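Zinc-binding protein TroA (Treponema pallidum, PDB 1K0F) binds zinc tightly and specifically in the periplasm and delivers it to the membrane permease of the TroABC ABC transporter for import. Local coordinates at residues K2-T7 / G50-I55; W104-L109 / K145-V150. All coordinates share one frame; numbering follows the deposited sequence.

Contact 1: K2-T7 / G50-I55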
ATOM      1  N   LYS A   2      13.813  13.223 -21.902  1.00 31.86           N
ATOM      2  CA  LYS A   2      13.876  12.663 -20.557  1.00 31.92           C
ATOM      3  C   LYS A   2      13.596  11.156 -20.547  1.00 31.38           C
ATOM      4  O   LYS A   2      12.758  10.671 -21.313  1.00 31.65           O
ATOM      5  CB  LYS A   2      12.878  13.383 -19.642  1.00 33.47           C
ATOM      6  CG  LYS A   2      12.646  14.853 -19.980  1.00 37.29           C
ATOM      7  CD  LYS A   2      11.686  15.523 -18.991  1.00 39.32           C
ATOM      8  CE  LYS A   2      10.227  15.129 -19.239  1.00 40.68           C
ATOM      9  NZ  LYS A   2       9.496  16.110 -20.101  1.00 41.02           N
ATOM     10  N   PRO A   3      14.296  10.404 -19.666  1.00 30.13           N
ATOM     11  CA  PRO A   3      14.194   8.947 -19.477  1.00 29.03           C
ATOM     12  C   PRO A   3      12.843   8.441 -18.976  1.00 28.63           C
ATOM     13  O   PRO A   3      12.165   9.102 -18.185  1.00 29.49           O
ATOM     14  CB  PRO A   3      15.303   8.636 -18.481  1.00 29.96           C
ATOM     15  CG  PRO A   3      15.458   9.901 -17.730  1.00 30.26           C
ATOM     16  CD  PRO A   3      15.294  10.979 -18.750  1.00 29.18           C
ATOM     17  N   LEU A   4      12.468   7.251 -19.435  1.00 26.57           N
ATOM     18  CA  LEU A   4      11.204   6.646 -19.070  1.00 24.82           C
ATOM     19  C   LEU A   4      11.286   5.805 -17.816  1.00 26.07           C
ATOM     20  O   LEU A   4      11.955   4.779 -17.797  1.00 27.60           O
ATOM     21  CB  LEU A   4      10.700   5.765 -20.208  1.00 23.31           C
ATOM     22  CG  LEU A   4       9.374   5.078 -19.902  1.00 21.41           C
ATOM     23  CD1 LEU A   4       8.328   6.138 -19.603  1.00 20.52           C
ATOM     24  CD2 LEU A   4       8.948   4.213 -21.077  1.00 21.26           C
ATOM     25  N   VAL A   5      10.607   6.245 -16.764  1.00 24.82           N
ATOM     26  CA  VAL A   5      10.580   5.491 -15.521  1.00 24.62           C
ATOM     27  C   VAL A   5       9.229   4.805 -15.531  1.00 26.15           C
ATOM     28  O   VAL A   5       8.231   5.411 -15.917  1.00 28.60           O
ATOM     29  CB  VAL A   5      10.646   6.407 -14.278  1.00 24.87           C
ATOM     30  CG1 VAL A   5      10.350   5.599 -13.010  1.00 22.19           C
ATOM     31  CG2 VAL A   5      12.016   7.067 -14.195  1.00 25.92           C
ATOM     32  N   VAL A   6       9.180   3.544 -15.132  1.00 26.23           N
ATOM     33  CA  VAL A   6       7.906   2.842 -15.113  1.00 25.41           C
ATOM     34  C   VAL A   6       7.752   2.138 -13.794  1.00 22.98           C
ATOM     35  O   VAL A   6       8.596   1.334 -13.407  1.00 21.49           O
ATOM     36  CB  VAL A   6       7.790   1.802 -16.245  1.00 27.25           C
ATOM     37  CG1 VAL A   6       6.587   0.888 -15.987  1.00 26.16           C
ATOM     38  CG2 VAL A   6       7.628   2.512 -17.596  1.00 27.66           C
ATOM     39  N   THR A   7       6.665   2.447 -13.102  1.00 21.57           N
ATOM     40  CA  THR A   7       6.414   1.849 -11.804  1.00 18.49           C
ATOM     41  C   THR A   7       5.106   1.073 -11.786  1.00 17.71           C
ATOM     42  O   THR A   7       4.247   1.245 -12.652  1.00 15.57           O
ATOM     43  CB  THR A   7       6.374   2.928 -10.705  1.00 15.29           C
ATOM     44  OG1 THR A   7       5.052   3.461 -10.613  1.00 15.37           O
ATOM     45  CG2 THR A   7       7.347   4.050 -11.020  1.00 16.20           C
ATOM     46  N   GLY A  50       8.893  -2.262 -21.814  1.00 39.87           N
ATOM     47  CA  GLY A  50       9.890  -2.546 -22.828  1.00 40.62           C
ATOM     48  C   GLY A  50      10.806  -1.384 -23.145  1.00 40.31           C
ATOM     49  O   GLY A  50      11.977  -1.587 -23.459  1.00 38.94           O
ATOM     50  N   ASN A  51      10.282  -0.165 -23.053  1.00 41.24           N
ATOM     51  CA  ASN A  51      11.072   1.028 -23.355  1.00 41.76           C
ATOM     52  C   ASN A  51      11.547   1.798 -22.127  1.00 40.87           C
ATOM     53  O   ASN A  51      12.296   2.771 -22.249  1.00 42.14           O
ATOM     54  CB  ASN A  51      10.268   1.969 -24.249  1.00 42.01           C
ATOM     55  CG  ASN A  51       9.376   1.233 -25.209  1.00 42.03           C
ATOM     56  OD1 ASN A  51       9.830   0.360 -25.952  1.00 41.14           O
ATOM     57  ND2 ASN A  51       8.093   1.576 -25.203  1.00 42.95           N
ATOM     58  N   ALA A  52      11.112   1.373 -20.947  1.00 38.40           N
ATOM     59  CA  ALA A  52      11.504   2.052 -19.719  1.00 34.26           C
ATOM     60  C   ALA A  52      13.008   2.015 -19.525  1.00 31.96           C
ATOM     61  O   ALA A  52      13.679   1.068 -19.920  1.00 32.56           O
ATOM     62  CB  ALA A  52      10.814   1.416 -18.526  1.00 32.66           C
ATOM     63  N   ASP A  53      13.536   3.076 -18.937  1.00 30.14           N
ATOM     64  CA  ASP A  53      14.954   3.157 -18.645  1.00 28.58           C
ATOM     65  C   ASP A  53      15.100   2.750 -17.188  1.00 27.15           C
ATOM     66  O   ASP A  53      16.167   2.329 -16.745  1.00 24.82           O
ATOM     67  CB  ASP A  53      15.451   4.586 -18.828  1.00 29.36           C
ATOM     68  CG  ASP A  53      15.155   5.118 -20.193  1.00 30.10           C
ATOM     69  OD1 ASP A  53      15.453   4.394 -21.175  1.00 30.49           O
ATOM     70  OD2 ASP A  53      14.633   6.245 -20.284  1.00 31.24           O
ATOM     71  N   LEU A  54      14.001   2.877 -16.453  1.00 26.66           N
ATOM     72  CA  LEU A  54      13.981   2.532 -15.042  1.00 24.75           C
ATOM     73  C   LEU A  54      12.655   1.901 -14.667  1.00 24.13           C
ATOM     74  O   LEU A  54      11.610   2.524 -14.808  1.00 25.09           O
ATOM     75  CB  LEU A  54      14.197   3.789 -14.200  1.00 25.41           C
ATOM     76  CG  LEU A  54      13.902   3.662 -12.711  1.00 22.93           C
ATOM     77  CD1 LEU A  54      14.914   2.714 -12.098  1.00 24.06           C
ATOM     78  CD2 LEU A  54      13.965   5.022 -12.042  1.00 24.43           C
ATOM     79  N   ILE A  55      12.697   0.661 -14.202  1.00 24.17           N
ATOM     80  CA  ILE A  55      11.481  -0.018 -13.782  1.00 24.60           C
ATOM     81  C   ILE A  55      11.501  -0.123 -12.262  1.00 22.91           C
ATOM     82  O   ILE A  55      12.488  -0.569 -11.669  1.00 18.92           O
ATOM     83  CB  ILE A  55      11.359  -1.431 -14.375  1.00 25.95           C
ATOM     84  CG1 ILE A  55      10.998  -1.344 -15.860  1.00 26.45           C
ATOM     85  CG2 ILE A  55      10.271  -2.204 -13.640  1.00 26.75           C
ATOM     86  CD1 ILE A  55      11.037  -2.683 -16.566  1.00 26.84           C
TER
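The main chain of N51, in the last turn of helix 43-51, lies beside the L4 side chain, L4 CD2 being 3.7 Å from N51 C. At A52 the chain leaves helical geometry. A52 CB packs against V6 CG2 at 3.5 Å, and L4 CG, anti to its own backbone N (chi1 180°), rests over A52 CA. D53 N donates to L4 O at 2.6 Å, in the carbonyl plane, and L54 N reaches L4 O at 3.1 Å, tilted 19° from that plane, so one carbonyl collects two successive amides. An apparent hydrogen bond from L4 N to OD2 of D53 is doubtful, because that oxygen is placed too close to a neighbour. L54 pairs in parallel with V5, and I55 with V6. V6 N bonds to L54 O at 2.7 Å, while the V5 and L54 side chains run side by side, V5 CG2 3.6 Å from L54 CD2. Helix 43-51 thus leads into strand 54-57 beside the first strand, as in an alpha/beta sheet of strand order 2-1-3-4, here that of the N-terminal lobe. Strand 4-7 lies between strands 25-28 and 54-57; L121 and L124 of helix 107-124 cover the V5 and L54 face, V16 of helix 10-20 also touching V5.

Contact 2: W104-L109 / K145-V150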
ATOM      1  N   TRP A 104       4.544  -0.041   2.900  1.00 26.92           N
ATOM      2  CA  TRP A 104       4.253   1.368   2.707  1.00 28.64           C
ATOM      3  C   TRP A 104       3.243   1.831   3.741  1.00 30.21           C
ATOM      4  O   TRP A 104       2.718   2.942   3.648  1.00 29.80           O
ATOM      5  CB  TRP A 104       3.674   1.600   1.321  1.00 29.02           C
ATOM      6  CG  TRP A 104       2.495   0.754   1.078  1.00 27.17           C
ATOM      7  CD1 TRP A 104       1.224   0.966   1.529  1.00 25.29           C
ATOM      8  CD2 TRP A 104       2.470  -0.475   0.357  1.00 26.37           C
ATOM      9  NE1 TRP A 104       0.405  -0.060   1.128  1.00 26.00           N
ATOM     10  CE2 TRP A 104       1.144  -0.959   0.406  1.00 26.30           C
ATOM     11  CE3 TRP A 104       3.439  -1.212  -0.331  1.00 25.46           C
ATOM     12  CZ2 TRP A 104       0.764  -2.151  -0.206  1.00 25.53           C
ATOM     13  CZ3 TRP A 104       3.062  -2.399  -0.937  1.00 24.61           C
ATOM     14  CH2 TRP A 104       1.734  -2.856  -0.871  1.00 25.13           C
ATOM     15  N   PHE A 105       2.940   0.968   4.704  1.00 32.66           N
ATOM     16  CA  PHE A 105       1.997   1.339   5.743  1.00 34.84           C
ATOM     17  C   PHE A 105       2.726   1.645   7.039  1.00 36.44           C
ATOM     18  O   PHE A 105       2.109   1.981   8.047  1.00 37.76           O
ATOM     19  CB  PHE A 105       0.937   0.259   5.933  1.00 34.37           C
ATOM     20  CG  PHE A 105      -0.247   0.427   5.019  1.00 34.27           C
ATOM     21  CD1 PHE A 105      -0.722   1.696   4.709  1.00 34.14           C
ATOM     22  CD2 PHE A 105      -0.860  -0.677   4.438  1.00 33.77           C
ATOM     23  CE1 PHE A 105      -1.793   1.864   3.831  1.00 33.97           C
ATOM     24  CE2 PHE A 105      -1.926  -0.524   3.561  1.00 32.05           C
ATOM     25  CZ  PHE A 105      -2.394   0.751   3.251  1.00 33.98           C
ATOM     26  N   ASP A 106       4.049   1.502   7.001  1.00 36.83           N
ATOM     27  CA  ASP A 106       4.895   1.864   8.123  1.00 35.52           C
ATOM     28  C   ASP A 106       5.744   2.975   7.508  1.00 34.13           C
ATOM     29  O   ASP A 106       6.820   2.727   6.971  1.00 34.10           O
ATOM     30  CB  ASP A 106       5.789   0.712   8.582  1.00 37.35           C
ATOM     31  CG  ASP A 106       6.631   1.083   9.802  1.00 38.41           C
ATOM     32  OD1 ASP A 106       6.792   2.297  10.072  1.00 38.57           O
ATOM     33  OD2 ASP A 106       7.133   0.169  10.494  1.00 38.81           O
ATOM     34  N   VAL A 107       5.214   4.193   7.553  1.00 33.29           N
ATOM     35  CA  VAL A 107       5.867   5.374   6.999  1.00 30.53           C
ATOM     36  C   VAL A 107       7.361   5.423   7.249  1.00 31.28           C
ATOM     37  O   VAL A 107       8.124   5.802   6.370  1.00 32.88           O
ATOM     38  CB  VAL A 107       5.252   6.652   7.575  1.00 28.29           C
ATOM     39  CG1 VAL A 107       5.918   7.855   6.975  1.00 28.29           C
ATOM     40  CG2 VAL A 107       3.761   6.671   7.325  1.00 25.01           C
ATOM     41  N   LYS A 108       7.772   5.041   8.452  1.00 31.94           N
ATOM     42  CA  LYS A 108       9.179   5.062   8.823  1.00 33.77           C
ATOM     43  C   LYS A 108      10.004   3.997   8.102  1.00 33.30           C
ATOM     44  O   LYS A 108      11.188   4.189   7.829  1.00 33.04           O
ATOM     45  CB  LYS A 108       9.300   4.874  10.336  1.00 37.27           C
ATOM     46  CG  LYS A 108      10.317   5.779  11.008  1.00 41.14           C
ATOM     47  CD  LYS A 108      11.299   4.972  11.860  1.00 45.00           C
ATOM     48  CE  LYS A 108      11.059   5.175  13.354  1.00 45.73           C
ATOM     49  NZ  LYS A 108      12.305   4.951  14.143  1.00 48.84           N
ATOM     50  N   LEU A 109       9.376   2.867   7.808  1.00 33.43           N
ATOM     51  CA  LEU A 109      10.051   1.767   7.127  1.00 32.41           C
ATOM     52  C   LEU A 109       9.874   1.883   5.618  1.00 32.06           C
ATOM     53  O   LEU A 109      10.461   1.125   4.847  1.00 33.03           O
ATOM     54  CB  LEU A 109       9.492   0.432   7.615  1.00 32.88           C
ATOM     55  CG  LEU A 109      10.029  -0.834   6.949  1.00 33.91           C
ATOM     56  CD1 LEU A 109      11.264  -1.321   7.695  1.00 35.09           C
ATOM     57  CD2 LEU A 109       8.940  -1.898   6.933  1.00 33.81           C
ATOM     58  N   LYS A 145       6.574  13.671   8.824  1.00 36.80           N
ATOM     59  CA  LYS A 145       5.385  14.288   9.386  1.00 37.96           C
ATOM     60  C   LYS A 145       4.247  13.276   9.287  1.00 38.35           C
ATOM     61  O   LYS A 145       3.456  13.129  10.215  1.00 37.56           O
ATOM     62  CB  LYS A 145       5.017  15.555   8.615  1.00 38.41           C
ATOM     63  CG  LYS A 145       5.458  16.850   9.280  1.00 40.69           C
ATOM     64  CD  LYS A 145       5.385  18.026   8.298  1.00 43.41           C
ATOM     65  CE  LYS A 145       6.772  18.502   7.859  1.00 43.47           C
ATOM     66  NZ  LYS A 145       7.835  17.467   8.087  1.00 45.53           N
ATOM     67  N   LEU A 146       4.183  12.564   8.161  1.00 40.10           N
ATOM     68  CA  LEU A 146       3.126  11.573   7.930  1.00 40.85           C
ATOM     69  C   LEU A 146       3.160  10.452   8.960  1.00 41.17           C
ATOM     70  O   LEU A 146       2.131  10.087   9.538  1.00 40.34           O
ATOM     71  CB  LEU A 146       3.239  10.973   6.519  1.00 40.69           C
ATOM     72  CG  LEU A 146       2.214   9.889   6.133  1.00 40.43           C
ATOM     73  CD1 LEU A 146       0.822  10.291   6.592  1.00 41.09           C
ATOM     74  CD2 LEU A 146       2.220   9.685   4.630  1.00 41.59           C
ATOM     75  N   ASP A 147       4.339   9.892   9.184  1.00 41.18           N
ATOM     76  CA  ASP A 147       4.443   8.828  10.156  1.00 43.16           C
ATOM     77  C   ASP A 147       4.051   9.364  11.525  1.00 43.44           C
ATOM     78  O   ASP A 147       3.366   8.694  12.297  1.00 44.77           O
ATOM     79  CB  ASP A 147       5.864   8.289  10.219  1.00 44.09           C
ATOM     80  CG  ASP A 147       6.007   7.203  11.247  1.00 45.66           C
ATOM     81  OD1 ASP A 147       5.834   6.018  10.890  1.00 45.82           O
ATOM     82  OD2 ASP A 147       6.283   7.544  12.415  1.00 47.35           O
ATOM     83  N   ALA A 148       4.488  10.581  11.823  1.00 42.89           N
ATOM     84  CA  ALA A 148       4.186  11.198  13.105  1.00 41.93           C
ATOM     85  C   ALA A 148       2.685  11.322  13.263  1.00 41.28           C
ATOM     86  O   ALA A 148       2.110  10.841  14.238  1.00 40.75           O
ATOM     87  CB  ALA A 148       4.837  12.566  13.189  1.00 42.29           C
ATOM     88  N   TYR A 149       2.068  11.966  12.280  1.00 41.45           N
ATOM     89  CA  TYR A 149       0.631  12.201  12.250  1.00 41.60           C
ATOM     90  C   TYR A 149      -0.155  10.913  12.457  1.00 41.31           C
ATOM     91  O   TYR A 149      -1.037  10.854  13.308  1.00 39.07           O
ATOM     92  CB  TYR A 149       0.265  12.848  10.911  1.00 43.13           C
ATOM     93  CG  TYR A 149      -1.214  13.038  10.645  1.00 45.99           C
ATOM     94  CD1 TYR A 149      -1.859  14.228  10.991  1.00 46.74           C
ATOM     95  CD2 TYR A 149      -1.959  12.052   9.990  1.00 46.00           C
ATOM     96  CE1 TYR A 149      -3.204  14.436  10.684  1.00 48.01           C
ATOM     97  CE2 TYR A 149      -3.303  12.251   9.679  1.00 47.23           C
ATOM     98  CZ  TYR A 149      -3.915  13.443  10.026  1.00 48.99           C
ATOM     99  OH  TYR A 149      -5.233  13.655   9.694  1.00 52.59           O
ATOM    100  N   VAL A 150       0.177   9.883  11.686  1.00 42.63           N
ATOM    101  CA  VAL A 150      -0.514   8.602  11.784  1.00 44.81           C
ATOM    102  C   VAL A 150      -0.369   7.979  13.163  1.00 46.42           C
ATOM    103  O   VAL A 150      -1.220   7.201  13.591  1.00 46.09           O
ATOM    104  CB  VAL A 150      -0.002   7.602  10.729  1.00 45.34           C
ATOM    105  CG1 VAL A 150      -0.696   6.256  10.904  1.00 44.05           C
ATOM    106  CG2 VAL A 150      -0.256   8.155   9.331  1.00 45.90           C
TER
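V107 lies across the start of the D147 side chain, the two sliding past each other in opposite directions where the beginning of helix 107-124 meets the middle of helix 129-156. V107 CG2 sits 3.6 Å from the CA of D147 and 3.8 Å from CG of L146, so this methyl spans two consecutive residues of the long helix. CG of D147 is anti to its backbone N (chi1 179°), and OD1 comes to face the first turn of the other helix. The main polar partner of D147 OD1 is the hydroxyl of Y178, at the end of helix 172-178; this hydroxyl also has a weak bond with V107 N and so bridges the two segments. K108 N adds a weak hydrogen bond to D147 OD1 at 3.3 Å. The same amide is shared with D106, the N-cap residue, whose OD1 accepts weakly from K108 N at 3.3 Å and from L109 N at 3.5 Å. The two carboxylates lie side by side, planes 23° apart, with OD1 of D106 3.9 Å from OD1 of D147. This closeness of like charges is probably eased by the Y178 hydroxyl, the amides of the helix start and, more distantly, R151, a long, weak ion-pair partner of D147 OD2. Y260 of helix 260-273 packs on both V107 and L146, while A177 of helix 172-178 touches D106. The contact packs the start of helix 107-124 on helix 129-156, the long backbone helix joining the two lobes that is characteristic of this family, with helices 172-178 and 260-273 also touching it.

Contact 1 closes before contact 2 opens along the chain, and their centres are about 28 Å apart, with nearest atoms about 11 Å from each other. Helix 107-124 connects them: contact 2 holds its first turn against helix 129-156, while L121 and L124, further along, pack on the sheet that contact 1 helps to build. Contact 1 lies away from the zinc-binding residues H37, H102, H168 and D248, whose site is empty in this zinc-free, closed form, whereas in contact 2 the side chain of D106 is about 9 Å from that of H102. Contact 1 thus belongs to the N-terminal lobe, and contact 2 sits on the backbone helix that joins the two lobes.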